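PDB 3DLJ: beta-Ala-His dipeptidase from Homo sapiens, which catalyses the zinc-dependent hydrolysis of Xaa-His dipeptides, with highest activity toward carnosine and anserine, as a secreted metallopeptidase of the M20 family. Local coordinates for residues Leu31-Ala36 and Pro126-Thr130; Lys102-Phe107 and Asp164-Lys170; Glu249-Leu254 and Ile343-Gly349. One frame throughout, in Å; residues are numbered along the deposited sequence.

Contact 1: residues Leu31-Ala36 and Pro126-Thr130; sequences LKEWVA and PYVLT
The last turn of helix 24-35 packs here on the irregular loop between strands 104-110 and 130-132, through apolar side chains, backbone oxygens and one bridging water. Leu31 to Val35 are helical (Val35 N to Leu31 O, 2.9 Å), whereas Pro126 to Leu129 form neither helix nor strand. The CA atoms of Lys32 and Leu129 lie 4.9 Å apart, those of Ala36 and Tyr127 4.8 Å. Leu31 (chi1 t, chi2 p) brings its CG to 4.2 Å from Leu129 CD2. Lys32 stretches along Leu129, its CE 3.4 Å from Leu129 O and its CB 3.9 Å from Leu129 CB: a long side chain whose methylenes line the loop in a partly exposed place. Water 1 donates to Lys32 O (2.5 Å) and Tyr127 O (2.9 Å) and accepts from Leu129 N (2.9 Å), joining helix end to loop. Val35 points toward the loop; its CG2 lies 4.3 Å from CD1 of Leu129 (chi1 t, chi2 p), a leucine reaching between Leu31 and Val35. Val35 O meets the edge of the Tyr127 ring, 3.2 Å from CD2. The small Ala36 lets the backbones approach, giving a CA-H...O contact from Ala36 CA to Tyr127 O (3.3 Å). The Tyr127 side chain lies about 9 Å from that of Asp112, probably an active-site residue, so this is a layer beside the catalytic region. Around it, Trp34 packs on helices 46-65 and 141-160, Leu31 touches Leu149 of the latter, and Thr130 bonds through its backbone to Tyr137 of strand 135-137.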
ATOM      1  N   LEU A  31       6.253  10.263 -16.047  1.00 30.48           N
ATOM      2  CA  LEU A  31       6.511   9.525 -14.827  1.00 30.10           C
ATOM      3  C   LEU A  31       7.894   9.852 -14.242  1.00 30.58           C
ATOM      4  O   LEU A  31       8.026  10.040 -13.038  1.00 31.31           O
ATOM      5  CB  LEU A  31       6.301   8.019 -15.042  1.00 29.75           C
ATOM      6  CG  LEU A  31       6.541   7.120 -13.824  1.00 29.92           C
ATOM      7  CD1 LEU A  31       5.665   7.538 -12.640  1.00 27.59           C
ATOM      8  CD2 LEU A  31       6.321   5.631 -14.188  1.00 28.63           C
ATOM      9  N   LYS A  32       8.917   9.903 -15.095  1.00 31.40           N
ATOM     10  CA  LYS A  32      10.269  10.314 -14.705  1.00 31.95           C
ATOM     11  C   LYS A  32      10.255  11.679 -13.983  1.00 32.01           C
ATOM     12  O   LYS A  32      10.893  11.841 -12.934  1.00 31.63           O
ATOM     13  CB  LYS A  32      11.179  10.365 -15.946  1.00 31.69           C
ATOM     14  CG  LYS A  32      12.647  10.719 -15.654  1.00 32.03           C
ATOM     15  CD  LYS A  32      13.520  10.471 -16.896  1.00 33.14           C
ATOM     16  CE  LYS A  32      14.997  10.233 -16.520  1.00 33.22           C
ATOM     17  NZ  LYS A  32      15.757  11.512 -16.435  1.00 33.86           N
ATOM     18  N   GLU A  33       9.492  12.628 -14.534  1.00 32.17           N
ATOM     19  CA  GLU A  33       9.327  13.961 -13.946  1.00 32.46           C
ATOM     20  C   GLU A  33       8.558  13.937 -12.637  1.00 32.31           C
ATOM     21  O   GLU A  33       8.891  14.682 -11.726  1.00 32.84           O
ATOM     22  CB  GLU A  33       8.641  14.913 -14.913  1.00 32.47           C
ATOM     23  CG  GLU A  33       9.495  15.296 -16.109  1.00 36.23           C
ATOM     24  CD  GLU A  33       8.686  15.915 -17.239  1.00 41.97           C
ATOM     25  OE1 GLU A  33       9.272  16.111 -18.324  1.00 44.32           O
ATOM     26  OE2 GLU A  33       7.472  16.200 -17.064  1.00 44.56           O
ATOM     27  N   TRP A  34       7.526  13.106 -12.527  1.00 31.56           N
ATOM     28  CA  TRP A  34       6.785  13.034 -11.254  1.00 31.61           C
ATOM     29  C   TRP A  34       7.602  12.350 -10.141  1.00 30.91           C
ATOM     30  O   TRP A  34       7.551  12.771  -9.012  1.00 31.41           O
ATOM     31  CB  TRP A  34       5.395  12.390 -11.419  1.00 31.05           C
ATOM     32  CG  TRP A  34       4.351  13.300 -12.022  1.00 30.06           C
ATOM     33  CD1 TRP A  34       4.561  14.322 -12.904  1.00 29.24           C
ATOM     34  CD2 TRP A  34       2.924  13.212 -11.843  1.00 29.83           C
ATOM     35  NE1 TRP A  34       3.364  14.893 -13.261  1.00 30.41           N
ATOM     36  CE2 TRP A  34       2.342  14.237 -12.626  1.00 30.75           C
ATOM     37  CE3 TRP A  34       2.085  12.369 -11.094  1.00 29.67           C
ATOM     38  CZ2 TRP A  34       0.959  14.460 -12.673  1.00 29.47           C
ATOM     39  CZ3 TRP A  34       0.700  12.587 -11.137  1.00 30.05           C
ATOM     40  CH2 TRP A  34       0.156  13.629 -11.927  1.00 30.21           C
ATOM     41  N   VAL A  35       8.349  11.309 -10.494  1.00 30.99           N
ATOM     42  CA  VAL A  35       9.235  10.581  -9.588  1.00 30.46           C
ATOM     43  C   VAL A  35      10.386  11.455  -9.025  1.00 31.20           C
ATOM     44  O   VAL A  35      10.800  11.288  -7.878  1.00 31.57           O
ATOM     45  CB  VAL A  35       9.799   9.281 -10.296  1.00 30.61           C
ATOM     46  CG1 VAL A  35      11.107   8.792  -9.628  1.00 27.69           C
ATOM     47  CG2 VAL A  35       8.732   8.163 -10.315  1.00 28.84           C
ATOM     48  N   ALA A  36      10.880  12.383  -9.843  1.00 31.42           N
ATOM     49  CA  ALA A  36      11.935  13.311  -9.460  1.00 31.97           C
ATOM     50  C   ALA A  36      11.495  14.361  -8.413  1.00 32.34           C
ATOM     51  O   ALA A  36      12.332  15.018  -7.797  1.00 31.92           O
ATOM     52  CB  ALA A  36      12.517  13.981 -10.707  1.00 31.64           C
ATOM     53  N   PRO A 126      17.311   6.744  -6.473  1.00 36.33           N
ATOM     54  CA  PRO A 126      15.873   6.467  -6.252  1.00 35.83           C
ATOM     55  C   PRO A 126      14.909   7.453  -6.917  1.00 35.11           C
ATOM     56  O   PRO A 126      13.797   7.084  -7.258  1.00 34.80           O
ATOM     57  CB  PRO A 126      15.720   6.544  -4.721  1.00 36.01           C
ATOM     58  CG  PRO A 126      16.983   7.103  -4.205  1.00 36.07           C
ATOM     59  CD  PRO A 126      18.050   6.779  -5.201  1.00 36.22           C
ATOM     60  N   TYR A 127      15.358   8.693  -7.100  1.00 35.46           N
ATOM     61  CA  TYR A 127      14.535   9.768  -7.640  1.00 34.99           C
ATOM     62  C   TYR A 127      14.855  10.116  -9.096  1.00 34.63           C
ATOM     63  O   TYR A 127      14.374  11.124  -9.630  1.00 34.69           O
ATOM     64  CB  TYR A 127      14.594  10.995  -6.724  1.00 35.10           C
ATOM     65  CG  TYR A 127      13.933  10.741  -5.383  1.00 35.18           C
ATOM     66  CD1 TYR A 127      14.699  10.621  -4.197  1.00 36.36           C
ATOM     67  CD2 TYR A 127      12.555  10.570  -5.297  1.00 34.42           C
ATOM     68  CE1 TYR A 127      14.084  10.358  -2.960  1.00 36.17           C
ATOM     69  CE2 TYR A 127      11.933  10.314  -4.067  1.00 35.64           C
ATOM     70  CZ  TYR A 127      12.692  10.200  -2.915  1.00 35.62           C
ATOM     71  OH  TYR A 127      12.039   9.949  -1.734  1.00 36.01           O
ATOM     72  N   VAL A 128      15.665   9.278  -9.731  1.00 33.98           N
ATOM     73  CA  VAL A 128      15.914   9.400 -11.178  1.00 33.77           C
ATOM     74  C   VAL A 128      15.358   8.125 -11.823  1.00 33.38           C
ATOM     75  O   VAL A 128      15.995   7.075 -11.710  1.00 32.55           O
ATOM     76  CB  VAL A 128      17.434   9.539 -11.525  1.00 33.76           C
ATOM     77  CG1 VAL A 128      17.634   9.577 -13.048  1.00 32.76           C
ATOM     78  CG2 VAL A 128      18.052  10.776 -10.872  1.00 33.12           C
ATOM     79  N   LEU A 129      14.186   8.211 -12.466  1.00 33.21           N
ATOM     80  CA  LEU A 129      13.592   7.026 -13.136  1.00 33.49           C
ATOM     81  C   LEU A 129      14.600   6.495 -14.161  1.00 34.14           C
ATOM     82  O   LEU A 129      15.020   7.220 -15.049  1.00 33.75           O
ATOM     83  CB  LEU A 129      12.235   7.337 -13.799  1.00 32.83           C
ATOM     84  CG  LEU A 129      11.337   6.170 -14.270  1.00 33.23           C
ATOM     85  CD1 LEU A 129      10.567   5.522 -13.098  1.00 29.66           C
ATOM     86  CD2 LEU A 129      10.354   6.604 -15.382  1.00 32.03           C
ATOM     87  N   THR A 130      15.010   5.240 -13.991  1.00 34.59           N
ATOM     88  CA  THR A 130      16.020   4.608 -14.840  1.00 35.18           C
ATOM     89  C   THR A 130      15.400   3.339 -15.441  1.00 35.39           C
ATOM     90  O   THR A 130      14.909   2.474 -14.709  1.00 35.33           O
ATOM     91  CB  THR A 130      17.305   4.267 -13.988  1.00 35.50           C
ATOM     92  OG1 THR A 130      17.753   5.435 -13.273  1.00 36.33           O
ATOM     93  CG2 THR A 130      18.450   3.737 -14.854  1.00 35.61           C
TER
HETATM   94  O   HOH W   1      12.989  10.823 -12.173  1.00 28.18           O

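Contact 2: residues Lys102-Phe107 and Asp164-Lys170; sequences KGTVCF and DLPVNIK
Parallel strands meet here, the segment axes of 168-170 and 104-107 approaching to 4.6 Å at 25°. Asp164 OD1 forms a salt bridge with Lys102 NZ (2.7 Å), which also reaches Leu165 O weakly (3.2 Å). Water 3 links Pro166 O (2.6 Å) to Gly103 N (2.8 Å). Val167 CG2 packs on Val105 CG2 (4.0 Å). Asn168 pairs with Thr104: Asn168 N donates to Gly103 O (2.9 Å), Val105 N to Asn168 O (3.0 Å), and Asn168 ND2 to Thr104 OG1 (3.3 Å) and Asp99 O. Lys170 N bonds to Val105 O (2.8 Å) and Phe107 N to Lys170 O (2.7 Å); the Lys170 amine hydrogen-bonds Phe195 O and makes a cation-pi contact with its ring. Strands 104-110 and 168-174, joined through helix 141-160, make a beta-alpha-beta crossover in the zinc-binding domain's six-stranded sheet. The salt bridge lies in the entering loops; Thr104, Asn168 and Lys170 share Cys106's face, and apolar, paired Val105 and Ile169 suit the other, under helices 464-482 and 141-160.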
ATOM      1  N   LYS A 102     -24.911  10.294 -17.963  1.00 35.14           N
ATOM      2  CA  LYS A 102     -23.740   9.428 -17.756  1.00 34.38           C
ATOM      3  C   LYS A 102     -23.629   8.956 -16.313  1.00 34.41           C
ATOM      4  O   LYS A 102     -24.024   9.674 -15.391  1.00 34.89           O
ATOM      5  CB  LYS A 102     -22.461  10.164 -18.136  1.00 33.58           C
ATOM      6  CG  LYS A 102     -22.244  10.277 -19.609  1.00 33.95           C
ATOM      7  CD  LYS A 102     -20.899  10.849 -19.952  1.00 32.42           C
ATOM      8  CE  LYS A 102     -20.829  11.085 -21.455  1.00 33.32           C
ATOM      9  NZ  LYS A 102     -19.889  12.191 -21.789  1.00 31.87           N
ATOM     10  N   GLY A 103     -23.090   7.753 -16.112  1.00 33.87           N
ATOM     11  CA  GLY A 103     -22.700   7.319 -14.768  1.00 33.29           C
ATOM     12  C   GLY A 103     -21.429   8.042 -14.344  1.00 33.26           C
ATOM     13  O   GLY A 103     -20.787   8.720 -15.175  1.00 32.94           O
ATOM     14  N   THR A 104     -21.053   7.899 -13.064  1.00 32.89           N
ATOM     15  CA  THR A 104     -19.855   8.547 -12.520  1.00 32.53           C
ATOM     16  C   THR A 104     -18.951   7.592 -11.740  1.00 32.95           C
ATOM     17  O   THR A 104     -19.403   6.917 -10.808  1.00 32.65           O
ATOM     18  CB  THR A 104     -20.212   9.749 -11.604  1.00 32.51           C
ATOM     19  OG1 THR A 104     -20.978  10.711 -12.343  1.00 32.74           O
ATOM     20  CG2 THR A 104     -18.940  10.425 -11.043  1.00 31.03           C
ATOM     21  N   VAL A 105     -17.672   7.568 -12.123  1.00 32.80           N
ATOM     22  CA  VAL A 105     -16.642   6.759 -11.464  1.00 33.67           C
ATOM     23  C   VAL A 105     -15.598   7.650 -10.766  1.00 33.52           C
ATOM     24  O   VAL A 105     -15.112   8.616 -11.348  1.00 33.19           O
ATOM     25  CB  VAL A 105     -15.902   5.818 -12.486  1.00 33.63           C
ATOM     26  CG1 VAL A 105     -14.866   4.984 -11.795  1.00 33.66           C
ATOM     27  CG2 VAL A 105     -16.904   4.915 -13.230  1.00 35.26           C
ATOM     28  N   CYS A 106     -15.241   7.302  -9.532  1.00 34.07           N
ATOM     29  CA  CYS A 106     -14.249   8.061  -8.793  1.00 33.92           C
ATOM     30  C   CYS A 106     -12.954   7.280  -8.613  1.00 33.49           C
ATOM     31  O   CYS A 106     -12.971   6.107  -8.284  1.00 33.88           O
ATOM     32  CB  CYS A 106     -14.808   8.499  -7.433  1.00 34.46           C
ATOM     33  SG  CYS A 106     -13.720   9.616  -6.502  1.00 35.22           S
ATOM     34  N   PHE A 107     -11.823   7.947  -8.820  1.00 33.31           N
ATOM     35  CA  PHE A 107     -10.514   7.311  -8.636  1.00 32.07           C
ATOM     36  C   PHE A 107      -9.764   7.893  -7.447  1.00 31.56           C
ATOM     37  O   PHE A 107      -9.621   9.099  -7.341  1.00 32.07           O
ATOM     38  CB  PHE A 107      -9.663   7.494  -9.896  1.00 31.66           C
ATOM     39  CG  PHE A 107      -8.266   6.943  -9.780  1.00 29.64           C
ATOM     40  CD1 PHE A 107      -8.007   5.606 -10.054  1.00 28.43           C
ATOM     41  CD2 PHE A 107      -7.210   7.769  -9.412  1.00 27.80           C
ATOM     42  CE1 PHE A 107      -6.699   5.103  -9.953  1.00 30.52           C
ATOM     43  CE2 PHE A 107      -5.914   7.269  -9.304  1.00 28.30           C
ATOM     44  CZ  PHE A 107      -5.660   5.936  -9.570  1.00 29.18           C
ATOM     45  N   ASP A 164     -15.509  11.467 -26.681  1.00 36.84           N
ATOM     46  CA  ASP A 164     -16.385  11.393 -25.539  1.00 37.62           C
ATOM     47  C   ASP A 164     -15.904  10.313 -24.574  1.00 37.32           C
ATOM     48  O   ASP A 164     -15.725   9.148 -24.968  1.00 37.29           O
ATOM     49  CB  ASP A 164     -17.794  11.041 -26.055  1.00 38.35           C
ATOM     50  CG  ASP A 164     -18.866  11.082 -24.961  1.00 41.23           C
ATOM     51  OD1 ASP A 164     -19.060  12.172 -24.356  1.00 41.76           O
ATOM     52  OD2 ASP A 164     -19.532  10.026 -24.738  1.00 44.04           O
ATOM     53  N   LEU A 165     -15.680  10.714 -23.322  1.00 36.93           N
ATOM     54  CA  LEU A 165     -15.436   9.776 -22.232  1.00 36.41           C
ATOM     55  C   LEU A 165     -16.775   9.124 -21.852  1.00 35.76           C
ATOM     56  O   LEU A 165     -17.763   9.818 -21.625  1.00 36.05           O
ATOM     57  CB  LEU A 165     -14.808  10.495 -21.026  1.00 36.79           C
ATOM     58  CG  LEU A 165     -13.282  10.732 -21.008  1.00 36.97           C
ATOM     59  CD1 LEU A 165     -12.926  12.006 -20.267  1.00 37.48           C
ATOM     60  CD2 LEU A 165     -12.496   9.551 -20.438  1.00 35.61           C
ATOM     61  N   PRO A 166     -16.818   7.787 -21.818  1.00 35.11           N
ATOM     62  CA  PRO A 166     -18.038   7.015 -21.534  1.00 34.89           C
ATOM     63  C   PRO A 166     -18.718   7.308 -20.170  1.00 34.45           C
ATOM     64  O   PRO A 166     -19.948   7.196 -20.043  1.00 33.86           O
ATOM     65  CB  PRO A 166     -17.530   5.574 -21.575  1.00 35.04           C
ATOM     66  CG  PRO A 166     -16.319   5.634 -22.491  1.00 34.85           C
ATOM     67  CD  PRO A 166     -15.667   6.906 -22.097  1.00 35.24           C
ATOM     68  N   VAL A 167     -17.914   7.658 -19.168  1.00 33.63           N
ATOM     69  CA  VAL A 167     -18.406   7.983 -17.832  1.00 32.98           C
ATOM     70  C   VAL A 167     -17.857   9.345 -17.401  1.00 32.80           C
ATOM     71  O   VAL A 167     -16.820   9.779 -17.920  1.00 32.95           O
ATOM     72  CB  VAL A 167     -17.994   6.903 -16.794  1.00 32.98           C
ATOM     73  CG1 VAL A 167     -18.755   5.605 -17.029  1.00 32.68           C
ATOM     74  CG2 VAL A 167     -16.473   6.649 -16.816  1.00 32.38           C
ATOM     75  N   ASN A 168     -18.559  10.027 -16.487  1.00 32.25           N
ATOM     76  CA  ASN A 168     -17.968  11.137 -15.755  1.00 31.62           C
ATOM     77  C   ASN A 168     -16.860  10.560 -14.864  1.00 31.84           C
ATOM     78  O   ASN A 168     -16.923   9.405 -14.433  1.00 31.71           O
ATOM     79  CB  ASN A 168     -19.002  11.894 -14.904  1.00 31.57           C
ATOM     80  CG  ASN A 168     -20.172  12.457 -15.721  1.00 32.11           C
ATOM     81  OD1 ASN A 168     -19.998  13.204 -16.691  1.00 30.23           O
ATOM     82  ND2 ASN A 168     -21.381  12.117 -15.298  1.00 32.44           N
ATOM     83  N   ILE A 169     -15.823  11.345 -14.611  1.00 31.74           N
ATOM     84  CA  ILE A 169     -14.718  10.875 -13.795  1.00 31.61           C
ATOM     85  C   ILE A 169     -14.411  11.868 -12.704  1.00 31.28           C
ATOM     86  O   ILE A 169     -14.239  13.066 -12.945  1.00 30.42           O
ATOM     87  CB  ILE A 169     -13.448  10.589 -14.640  1.00 31.82           C
ATOM     88  CG1 ILE A 169     -13.746   9.464 -15.648  1.00 31.80           C
ATOM     89  CG2 ILE A 169     -12.256  10.218 -13.732  1.00 31.19           C
ATOM     90  CD1 ILE A 169     -12.562   9.087 -16.531  1.00 32.93           C
ATOM     91  N   LYS A 170     -14.375  11.339 -11.492  1.00 31.61           N
ATOM     92  CA  LYS A 170     -13.940  12.077 -10.343  1.00 31.97           C
ATOM     93  C   LYS A 170     -12.575  11.559  -9.865  1.00 32.44           C
ATOM     94  O   LYS A 170     -12.238  10.371 -10.021  1.00 32.03           O
ATOM     95  CB  LYS A 170     -15.018  12.050  -9.247  1.00 32.26           C
ATOM     96  CG  LYS A 170     -16.229  12.933  -9.579  1.00 32.19           C
ATOM     97  CD  LYS A 170     -17.204  13.129  -8.420  1.00 31.47           C
ATOM     98  CE  LYS A 170     -18.068  14.366  -8.673  1.00 33.29           C
ATOM     99  NZ  LYS A 170     -19.375  14.427  -7.915  1.00 31.16           N
TER
HETATM  100  O   HOH W   2     -18.883  13.598 -19.014  1.00 37.63           O
HETATM  101  O   HOH W   3     -21.723   6.541 -18.204  1.00 41.47           O

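Contact 3: residues Glu249-Leu254 and Ile343-Gly349; sequences EPMADL and IPGRVIG
Helix 250-254 runs nearly parallel to strand 346-349 over its face, the axes 8.4 Å apart at 19°. Pro250, in the first turn, faces Gly345 (CA to CA 6.3 Å), and Leu254, one turn later, faces Gly349 (6.7 Å). Glu249 is the N-cap residue, and its OE1 ends 3.5 Å from Ile343 CD1. Proline suits the first turn, where a backbone NH is not needed, and its ring forms a compact knob: CG sits against Gly345 O (3.2 Å) and Pro344 O (3.5 Å), CB against Val347 CG2 (3.8 Å). Val347 (chi1 m) is the strand's answering bump. Its CG2 fits between Pro250 and Leu254, 3.7 Å from Leu254 CD2. Met251, m at all three chi angles, places SD beside Val347 CG1 (3.9 Å) and CG against Pro344 CG (3.8 Å). Leu254 (chi1 t, chi2 p) enters the hollow at Gly349, with CD2 3.5 Å from Gly349 N; an ideal CB there would stand 2.7 Å from Leu254 CD1, so glycine suits this point. The alternating strand sends Arg346 away, to a salt bridge with Glu230 of strand 216-232. Leu254, Met251 and Val347 all touch Ile330 of strand 324-331. This five-stranded sheet, away from the annotated sites, is consistent with the dimerisation domain of the M20 family. Water 4 joins Met251 N (2.8 Å) to Pro344 O (2.9 Å). Cohesion therefore rests mainly on apolar shape matching, with the water satisfying a first-turn NH and a loop carbonyl.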
ATOM      1  N   GLU A 249      19.900  -5.245  31.131  1.00 34.79           N
ATOM      2  CA  GLU A 249      20.054  -4.458  29.914  1.00 33.33           C
ATOM      3  C   GLU A 249      18.765  -4.426  29.094  1.00 32.62           C
ATOM      4  O   GLU A 249      18.231  -5.485  28.743  1.00 32.77           O
ATOM      5  CB  GLU A 249      21.220  -4.993  29.090  1.00 32.74           C
ATOM      6  CG  GLU A 249      22.534  -4.986  29.834  1.00 32.42           C
ATOM      7  CD  GLU A 249      23.724  -5.321  28.932  1.00 34.09           C
ATOM      8  OE1 GLU A 249      24.847  -5.460  29.456  1.00 35.00           O
ATOM      9  OE2 GLU A 249      23.544  -5.432  27.691  1.00 35.26           O
ATOM     10  N   PRO A 250      18.253  -3.207  28.803  1.00 32.19           N
ATOM     11  CA  PRO A 250      17.078  -3.045  27.946  1.00 32.52           C
ATOM     12  C   PRO A 250      17.101  -3.942  26.696  1.00 32.63           C
ATOM     13  O   PRO A 250      16.082  -4.563  26.401  1.00 32.83           O
ATOM     14  CB  PRO A 250      17.132  -1.542  27.576  1.00 31.95           C
ATOM     15  CG  PRO A 250      17.671  -0.931  28.833  1.00 30.66           C
ATOM     16  CD  PRO A 250      18.755  -1.894  29.264  1.00 31.57           C
ATOM     17  N   MET A 251      18.240  -4.015  25.988  1.00 33.55           N
ATOM     18  CA  MET A 251      18.352  -4.891  24.794  1.00 34.03           C
ATOM     19  C   MET A 251      18.140  -6.378  25.106  1.00 34.49           C
ATOM     20  O   MET A 251      17.531  -7.099  24.307  1.00 35.18           O
ATOM     21  CB  MET A 251      19.679  -4.718  24.078  1.00 33.17           C
ATOM     22  CG  MET A 251      19.735  -3.546  23.139  1.00 34.52           C
ATOM     23  SD  MET A 251      18.611  -3.629  21.731  1.00 38.04           S
ATOM     24  CE  MET A 251      19.447  -4.777  20.613  1.00 34.40           C
ATOM     25  N   ALA A 252      18.647  -6.842  26.247  1.00 34.64           N
ATOM     26  CA  ALA A 252      18.474  -8.241  26.626  1.00 35.03           C
ATOM     27  C   ALA A 252      16.977  -8.565  26.874  1.00 35.13           C
ATOM     28  O   ALA A 252      16.504  -9.592  26.432  1.00 36.42           O
ATOM     29  CB  ALA A 252      19.346  -8.588  27.862  1.00 34.26           C
ATOM     30  N   ASP A 253      16.264  -7.675  27.576  1.00 34.74           N
ATOM     31  CA  ASP A 253      14.823  -7.771  27.802  1.00 34.43           C
ATOM     32  C   ASP A 253      14.030  -7.721  26.470  1.00 33.78           C
ATOM     33  O   ASP A 253      13.179  -8.562  26.217  1.00 33.81           O
ATOM     34  CB  ASP A 253      14.346  -6.644  28.746  1.00 34.95           C
ATOM     35  CG  ASP A 253      14.809  -6.815  30.203  1.00 37.19           C
ATOM     36  OD1 ASP A 253      15.173  -7.945  30.600  1.00 39.85           O
ATOM     37  OD2 ASP A 253      14.799  -5.797  30.966  1.00 36.97           O
ATOM     38  N   LEU A 254      14.332  -6.743  25.622  1.00 32.53           N
ATOM     39  CA  LEU A 254      13.619  -6.587  24.355  1.00 32.44           C
ATOM     40  C   LEU A 254      13.790  -7.774  23.432  1.00 31.90           C
ATOM     41  O   LEU A 254      12.806  -8.271  22.868  1.00 32.95           O
ATOM     42  CB  LEU A 254      13.999  -5.264  23.652  1.00 32.70           C
ATOM     43  CG  LEU A 254      13.330  -4.951  22.302  1.00 32.77           C
ATOM     44  CD1 LEU A 254      11.782  -4.895  22.438  1.00 31.96           C
ATOM     45  CD2 LEU A 254      13.868  -3.668  21.664  1.00 31.07           C
ATOM     46  N   ILE A 343      25.696  -0.107  25.684  1.00 30.12           N
ATOM     47  CA  ILE A 343      24.451  -0.671  26.202  1.00 30.03           C
ATOM     48  C   ILE A 343      23.378   0.432  26.066  1.00 30.51           C
ATOM     49  O   ILE A 343      23.396   1.386  26.822  1.00 29.96           O
ATOM     50  CB  ILE A 343      24.586  -1.034  27.702  1.00 30.36           C
ATOM     51  CG1 ILE A 343      25.603  -2.161  27.917  1.00 26.93           C
ATOM     52  CG2 ILE A 343      23.228  -1.373  28.324  1.00 28.45           C
ATOM     53  CD1 ILE A 343      26.132  -2.190  29.345  1.00 30.52           C
ATOM     54  N   PRO A 344      22.474   0.315  25.073  1.00 31.15           N
ATOM     55  CA  PRO A 344      21.341   1.250  24.899  1.00 31.43           C
ATOM     56  C   PRO A 344      20.506   1.377  26.176  1.00 31.66           C
ATOM     57  O   PRO A 344      20.217   0.370  26.802  1.00 31.52           O
ATOM     58  CB  PRO A 344      20.510   0.587  23.790  1.00 31.03           C
ATOM     59  CG  PRO A 344      21.500  -0.229  23.024  1.00 31.03           C
ATOM     60  CD  PRO A 344      22.497  -0.724  24.016  1.00 31.34           C
ATOM     61  N   GLY A 345      20.145   2.599  26.562  1.00 31.86           N
ATOM     62  CA  GLY A 345      19.349   2.815  27.764  1.00 32.68           C
ATOM     63  C   GLY A 345      17.852   2.631  27.527  1.00 33.63           C
ATOM     64  O   GLY A 345      17.120   2.209  28.408  1.00 34.32           O
ATOM     65  N   ARG A 346      17.392   2.927  26.320  1.00 34.33           N
ATOM     66  CA  ARG A 346      15.974   2.878  26.013  1.00 34.79           C
ATOM     67  C   ARG A 346      15.813   2.429  24.580  1.00 33.42           C
ATOM     68  O   ARG A 346      16.319   3.071  23.647  1.00 33.08           O
ATOM     69  CB  ARG A 346      15.363   4.288  26.169  1.00 35.05           C
ATOM     70  CG  ARG A 346      13.885   4.305  26.476  1.00 36.47           C
ATOM     71  CD  ARG A 346      13.390   5.765  26.582  1.00 38.38           C
ATOM     72  NE  ARG A 346      12.842   6.188  25.300  1.00 45.85           N
ATOM     73  CZ  ARG A 346      11.671   6.798  25.154  1.00 49.67           C
ATOM     74  NH1 ARG A 346      11.238   7.126  23.929  1.00 48.96           N
ATOM     75  NH2 ARG A 346      10.941   7.083  26.237  1.00 50.04           N
ATOM     76  N   VAL A 347      15.078   1.343  24.407  1.00 32.36           N
ATOM     77  CA  VAL A 347      14.904   0.729  23.097  1.00 31.25           C
ATOM     78  C   VAL A 347      13.427   0.413  22.846  1.00 31.58           C
ATOM     79  O   VAL A 347      12.665   0.167  23.799  1.00 31.72           O
ATOM     80  CB  VAL A 347      15.753  -0.570  22.995  1.00 31.45           C
ATOM     81  CG1 VAL A 347      17.223  -0.234  22.940  1.00 29.31           C
ATOM     82  CG2 VAL A 347      15.469  -1.483  24.202  1.00 28.19           C
ATOM     83  N   ILE A 348      13.026   0.442  21.575  1.00 30.74           N
ATOM     84  CA  ILE A 348      11.647   0.168  21.171  1.00 30.45           C
ATOM     85  C   ILE A 348      11.640  -0.882  20.055  1.00 30.37           C
ATOM     86  O   ILE A 348      12.134  -0.635  18.948  1.00 29.65           O
ATOM     87  CB  ILE A 348      10.882   1.469  20.668  1.00 30.75           C
ATOM     88  CG1 ILE A 348      11.134   2.675  21.590  1.00 30.45           C
ATOM     89  CG2 ILE A 348       9.345   1.230  20.583  1.00 28.85           C
ATOM     90  CD1 ILE A 348      10.372   3.922  21.192  1.00 29.91           C
ATOM     91  N   GLY A 349      11.080  -2.047  20.352  1.00 30.06           N
ATOM     92  CA  GLY A 349      10.898  -3.080  19.355  1.00 30.51           C
ATOM     93  C   GLY A 349       9.655  -2.776  18.536  1.00 31.57           C
ATOM     94  O   GLY A 349       8.673  -2.259  19.063  1.00 32.18           O
TER
HETATM   95  O   HOH W   4      20.564  -2.446  26.411  1.00 23.16           O

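How the contacts relate
Contacts 1 and 2 belong to the zinc-binding part of the chain and alternate in sequence; contact 3 lies in a second sheet, across the chain's centre from contact 2, their centres about 54 Å apart. Contacts 1 and 3 are mostly buried, whereas contact 2 is partly buried, grading from a charged, hydrated end to strands with one apolar face and one more polar, where Cys106 also sits. Contacts 1 and 2 meet a common element, helix 141-160, which touches Leu31 in one and Ile169 in the other. Direct backbone hydrogen bonding distinguishes contact 2, as expected within a sheet; the helix contacts 1 and 3 instead combine side-chain packing with one water bridge each, against a loop and a sheet face respectively.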